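Local coordinates for globin (Chloroflexus aurantiacus, PDB 5D1V), which binds heme as a group II truncated hemoglobin and probably carries oxygen, at residues E3-G11 / L52-R60. Residues are numbered along the deposited sequence; the frame is centred on the assembly and turned at random.
Sequences EPTIYEQIG and LMQYFGGPR
Tyr7 lies on the glycine turn that follows helix 42-55. Its CG is anti to the backbone N (chi1 178°), which lays the ring over Gly58. Gly58 CA sits 3.5 Å from the Tyr7 ring centroid, over one face, a CH-pi contact. Pro59 CD reaches Tyr7 OH at 3.4 Å, and Met53 CB meets Tyr7 CE1 at 3.9 Å. Without the Tyr7 ring, as with an alanine here, Gly58 CA, Pro59 and Met53 would probably lose their shared partner and a gap would open beside the turn. Further along, Ile6 CG2 touches Phe56 CD1 at 3.9 Å.

One direct hydrogen bond joins the backbones: Tyr7 N to Phe56 O, 2.8 Å, with the donor above the carbonyl plane. Water 1 bridges Thr5 OG1 and Gly57 O. Thr5 and Glu8 form a capping box that starts helix 6-9. Gly57, with positive phi, closes helix 42-55 in a Schellman motif, and Gly58 N bonds to Met53 O at 2.7 Å. A CB on Gly57 would clash with Thr5, and one on Gly58 with the Tyr7 ring.

The contact thus joins the short N-terminal helix to the end of helix 42-55. Met53 also touches Phe16 of helix 13-28, and Phe56 touches Met109 of helix 105-119.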
ATOM      1  N   GLU A   3      19.897  20.064 -12.250  1.00 31.22           N
ATOM      2  CA  GLU A   3      18.445  20.119 -12.086  1.00 33.83           C
ATOM      3  C   GLU A   3      18.051  20.587 -10.684  1.00 29.94           C
ATOM      4  O   GLU A   3      18.747  20.289  -9.707  1.00 25.41           O
ATOM      5  CB  GLU A   3      17.814  18.745 -12.346  1.00 43.59           C
ATOM      6  CG  GLU A   3      17.723  18.348 -13.801  1.00 53.20           C
ATOM      7  CD  GLU A   3      16.894  17.089 -14.007  1.00 51.87           C
ATOM      8  OE1 GLU A   3      16.058  16.765 -13.136  1.00 45.24           O
ATOM      9  OE2 GLU A   3      17.084  16.432 -15.050  1.00 53.81           O
ATOM     10  N   PRO A   4      16.920  21.307 -10.568  1.00 25.47           N
ATOM     11  CA  PRO A   4      16.340  21.560  -9.238  1.00 23.43           C
ATOM     12  C   PRO A   4      16.154  20.282  -8.413  1.00 19.13           C
ATOM     13  O   PRO A   4      15.892  19.209  -8.962  1.00 17.84           O
ATOM     14  CB  PRO A   4      14.992  22.192  -9.565  1.00 28.58           C
ATOM     15  CG  PRO A   4      15.228  22.878 -10.913  1.00 30.89           C
ATOM     16  CD  PRO A   4      16.130  21.928 -11.648  1.00 26.67           C
ATOM     17  N   THR A   5      16.313  20.415  -7.097  1.00 20.76           N
ATOM     18  CA  THR A   5      16.188  19.294  -6.161  1.00 15.08           C
ATOM     19  C   THR A   5      14.734  18.866  -5.985  1.00 16.93           C
ATOM     20  O   THR A   5      13.796  19.611  -6.318  1.00 17.30           O
ATOM     21  CB  THR A   5      16.732  19.656  -4.777  1.00 16.22           C
ATOM     22  OG1 THR A   5      16.009  20.789  -4.291  1.00 20.35           O
ATOM     23  CG2 THR A   5      18.209  19.973  -4.824  1.00 15.00           C
ATOM     24  N   ILE A   6      14.551  17.660  -5.461  1.00 17.58           N
ATOM     25  CA  ILE A   6      13.231  17.197  -5.069  1.00 12.25           C
ATOM     26  C   ILE A   6      12.597  18.229  -4.153  1.00 13.19           C
ATOM     27  O   ILE A   6      11.427  18.561  -4.315  1.00 15.01           O
ATOM     28  CB  ILE A   6      13.288  15.800  -4.379  1.00 11.39           C
ATOM     29  CG1 ILE A   6      13.817  14.729  -5.338  1.00 17.46           C
ATOM     30  CG2 ILE A   6      11.929  15.429  -3.843  1.00 10.80           C
ATOM     31  CD1 ILE A   6      12.938  14.437  -6.517  1.00 22.62           C
ATOM     32  N   TYR A   7      13.359  18.695  -3.158  1.00 13.92           N
ATOM     33  CA  TYR A   7      12.897  19.727  -2.229  1.00 17.26           C
ATOM     34  C   TYR A   7      12.206  20.883  -2.958  1.00 16.38           C
ATOM     35  O   TYR A   7      11.083  21.270  -2.605  1.00 15.72           O
ATOM     36  CB  TYR A   7      14.085  20.241  -1.416  1.00 15.28           C
ATOM     37  CG  TYR A   7      13.785  21.336  -0.439  1.00 12.61           C
ATOM     38  CD1 TYR A   7      13.326  21.044   0.844  1.00 11.61           C
ATOM     39  CD2 TYR A   7      13.989  22.671  -0.780  1.00 13.77           C
ATOM     40  CE1 TYR A   7      13.060  22.047   1.750  1.00 11.96           C
ATOM     41  CE2 TYR A   7      13.731  23.686   0.128  1.00 14.05           C
ATOM     42  CZ  TYR A   7      13.259  23.361   1.390  1.00 17.90           C
ATOM     43  OH  TYR A   7      13.013  24.327   2.336  1.00 18.72           O
ATOM     44  N   GLU A   8      12.883  21.437  -3.961  1.00 15.90           N
ATOM     45  CA  GLU A   8      12.334  22.547  -4.756  1.00 17.83           C
ATOM     46  C   GLU A   8      11.102  22.094  -5.513  1.00 16.23           C
ATOM     47  O   GLU A   8      10.093  22.798  -5.553  1.00 17.14           O
ATOM     48  CB  GLU A   8      13.368  23.080  -5.756  1.00 32.85           C
ATOM     49  CG  GLU A   8      14.700  23.536  -5.165  1.00 52.89           C
ATOM     50  CD  GLU A   8      15.746  23.865  -6.246  1.00 56.70           C
ATOM     51  OE1 GLU A   8      15.542  24.862  -6.978  1.00 56.26           O
ATOM     52  OE2 GLU A   8      16.760  23.128  -6.368  1.00 48.80           O
ATOM     53  N   GLN A   9      11.189  20.911  -6.117  1.00 17.22           N
ATOM     54  CA  GLN A   9      10.124  20.413  -6.990  1.00 19.63           C
ATOM     55  C   GLN A   9       8.791  20.282  -6.277  1.00 17.74           C
ATOM     56  O   GLN A   9       7.743  20.483  -6.868  1.00 20.07           O
ATOM     57  CB  GLN A   9      10.490  19.060  -7.560  1.00 22.74           C
ATOM     58  CG  GLN A   9      11.535  19.101  -8.665  1.00 32.71           C
ATOM     59  CD  GLN A   9      12.078  17.722  -8.970  1.00 38.28           C
ATOM     60  OE1 GLN A   9      13.287  17.494  -8.901  1.00 36.20           O
ATOM     61  NE2 GLN A   9      11.186  16.786  -9.291  1.00 41.75           N
ATOM     62  N   ILE A  10       8.819  19.924  -5.003  1.00 20.06           N
ATOM     63  CA  ILE A  10       7.570  19.634  -4.312  1.00 17.89           C
ATOM     64  C   ILE A  10       7.085  20.841  -3.500  1.00 15.16           C
ATOM     65  O   ILE A  10       6.061  20.748  -2.835  1.00 14.42           O
ATOM     66  CB  ILE A  10       7.692  18.345  -3.420  1.00 17.11           C
ATOM     67  CG1 ILE A  10       8.511  18.582  -2.141  1.00 12.64           C
ATOM     68  CG2 ILE A  10       8.260  17.161  -4.242  1.00 12.72           C
ATOM     69  CD1 ILE A  10       8.376  17.432  -1.146  1.00 15.56           C
ATOM     70  N   GLY A  11       7.792  21.973  -3.576  1.00 14.53           N
ATOM     71  CA  GLY A  11       7.338  23.194  -2.918  1.00 22.93           C
ATOM     72  C   GLY A  11       8.056  23.554  -1.625  1.00 23.28           C
ATOM     73  O   GLY A  11       7.639  24.448  -0.876  1.00 22.76           O
ATOM     74  N   LEU A  52      14.244  15.289   6.494  1.00  9.52           N
ATOM     75  CA  LEU A  52      13.654  15.096   5.183  1.00 10.09           C
ATOM     76  C   LEU A  52      13.991  16.273   4.274  1.00 11.31           C
ATOM     77  O   LEU A  52      14.355  16.097   3.100  1.00 10.30           O
ATOM     78  CB  LEU A  52      12.144  14.913   5.288  1.00 11.12           C
ATOM     79  CG  LEU A  52      11.731  13.638   6.035  1.00 10.79           C
ATOM     80  CD1 LEU A  52      10.217  13.644   6.309  1.00 11.23           C
ATOM     81  CD2 LEU A  52      12.146  12.383   5.279  1.00  9.99           C
ATOM     82  N   MET A  53      13.878  17.473   4.820  1.00  9.78           N
ATOM     83  CA  MET A  53      14.186  18.677   4.052  1.00 12.08           C
ATOM     84  C   MET A  53      15.603  18.621   3.495  1.00 12.76           C
ATOM     85  O   MET A  53      15.850  18.915   2.320  1.00 13.83           O
ATOM     86  CB  MET A  53      14.020  19.933   4.926  1.00 10.46           C
ATOM     87  CG  MET A  53      12.565  20.233   5.256  1.00 13.00           C
ATOM     88  SD  MET A  53      12.392  21.502   6.521  1.00 14.27           S
ATOM     89  CE  MET A  53      13.299  22.833   5.780  1.00 17.40           C
ATOM     90  N   GLN A  54      16.536  18.237   4.346  1.00 10.28           N
ATOM     91  CA  GLN A  54      17.940  18.146   3.963  1.00 11.16           C
ATOM     92  C   GLN A  54      18.206  17.035   2.966  1.00  9.76           C
ATOM     93  O   GLN A  54      18.895  17.239   1.977  1.00 11.53           O
ATOM     94  CB  GLN A  54      18.796  17.929   5.197  1.00 11.71           C
ATOM     95  CG  GLN A  54      20.288  17.810   4.908  1.00 17.09           C
ATOM     96  CD  GLN A  54      21.082  17.674   6.189  1.00 13.21           C
ATOM     97  OE1 GLN A  54      21.236  18.633   6.941  1.00 14.19           O
ATOM     98  NE2 GLN A  54      21.561  16.460   6.457  1.00 14.49           N
ATOM     99  N   TYR A  55      17.652  15.859   3.233  1.00  8.81           N
ATOM    100  CA  TYR A  55      17.919  14.701   2.387  1.00  9.70           C
ATOM    101  C   TYR A  55      17.506  14.968   0.943  1.00 12.66           C
ATOM    102  O   TYR A  55      18.237  14.634  -0.001  1.00 11.17           O
ATOM    103  CB  TYR A  55      17.212  13.451   2.914  1.00  8.71           C
ATOM    104  CG  TYR A  55      17.583  12.222   2.096  1.00 10.85           C
ATOM    105  CD1 TYR A  55      18.749  11.511   2.373  1.00 12.44           C
ATOM    106  CD2 TYR A  55      16.811  11.820   1.011  1.00 10.76           C
ATOM    107  CE1 TYR A  55      19.113  10.418   1.606  1.00 13.07           C
ATOM    108  CE2 TYR A  55      17.180  10.716   0.234  1.00 10.81           C
ATOM    109  CZ  TYR A  55      18.330  10.028   0.547  1.00 14.55           C
ATOM    110  OH  TYR A  55      18.722   8.945  -0.203  1.00 19.81           O
ATOM    111  N   PHE A  56      16.347  15.591   0.770  1.00 11.89           N
ATOM    112  CA  PHE A  56      15.789  15.806  -0.553  1.00 10.75           C
ATOM    113  C   PHE A  56      16.262  17.133  -1.180  1.00 16.05           C
ATOM    114  O   PHE A  56      15.779  17.545  -2.225  1.00 14.08           O
ATOM    115  CB  PHE A  56      14.270  15.696  -0.449  1.00  9.99           C
ATOM    116  CG  PHE A  56      13.819  14.306  -0.240  1.00 10.19           C
ATOM    117  CD1 PHE A  56      13.938  13.360  -1.259  1.00 10.19           C
ATOM    118  CD2 PHE A  56      13.345  13.889   0.999  1.00 11.48           C
ATOM    119  CE1 PHE A  56      13.549  12.038  -1.044  1.00 10.44           C
ATOM    120  CE2 PHE A  56      12.957  12.565   1.200  1.00  8.75           C
ATOM    121  CZ  PHE A  56      13.077  11.638   0.158  1.00  5.95           C
ATOM    122  N   GLY A  57      17.256  17.761  -0.560  1.00 13.33           N
ATOM    123  CA  GLY A  57      18.026  18.797  -1.237  1.00 19.55           C
ATOM    124  C   GLY A  57      17.835  20.209  -0.740  1.00 14.88           C
ATOM    125  O   GLY A  57      18.321  21.141  -1.372  1.00 13.62           O
ATOM    126  N   GLY A  58      17.103  20.371   0.360  1.00 13.55           N
ATOM    127  CA  GLY A  58      16.916  21.675   0.971  1.00 14.93           C
ATOM    128  C   GLY A  58      17.981  22.117   1.958  1.00 16.41           C
ATOM    129  O   GLY A  58      19.159  21.713   1.856  1.00 12.45           O
ATOM    130  N   PRO A  59      17.580  22.960   2.931  1.00 14.82           N
ATOM    131  CA  PRO A  59      18.540  23.469   3.912  1.00 14.92           C
ATOM    132  C   PRO A  59      19.252  22.371   4.693  1.00 14.79           C
ATOM    133  O   PRO A  59      18.669  21.300   4.917  1.00 16.05           O
ATOM    134  CB  PRO A  59      17.677  24.304   4.859  1.00 17.67           C
ATOM    135  CG  PRO A  59      16.468  24.690   4.074  1.00 17.67           C
ATOM    136  CD  PRO A  59      16.227  23.516   3.149  1.00 16.83           C
ATOM    137  N   ARG A  60      20.479  22.671   5.126  1.00 15.50           N
ATOM    138  CA  ARG A  60      21.301  21.745   5.909  1.00 17.31           C
ATOM    139  C   ARG A  60      21.115  21.965   7.395  1.00 18.14           C
ATOM    140  O   ARG A  60      22.020  21.698   8.192  1.00 14.84           O
ATOM    141  CB  ARG A  60      22.778  21.919   5.600  1.00 26.06           C
ATOM    142  CG  ARG A  60      23.139  22.009   4.144  1.00 31.54           C
ATOM    143  CD  ARG A  60      23.099  20.688   3.479  1.00 30.60           C
ATOM    144  NE  ARG A  60      23.879  19.686   4.194  1.00 37.99           N
ATOM    145  CZ  ARG A  60      23.917  18.403   3.852  1.00 30.65           C
ATOM    146  NH1 ARG A  60      23.246  17.979   2.788  1.00 26.47           N
ATOM    147  NH2 ARG A  60      24.625  17.553   4.573  1.00 23.83           N
TER
HETATM  148  O   HOH W   1      17.399  23.072  -3.178  1.00 29.63           O
HETATM  149  O   HOH W   2      17.050  16.215  -5.059  1.00 19.95           O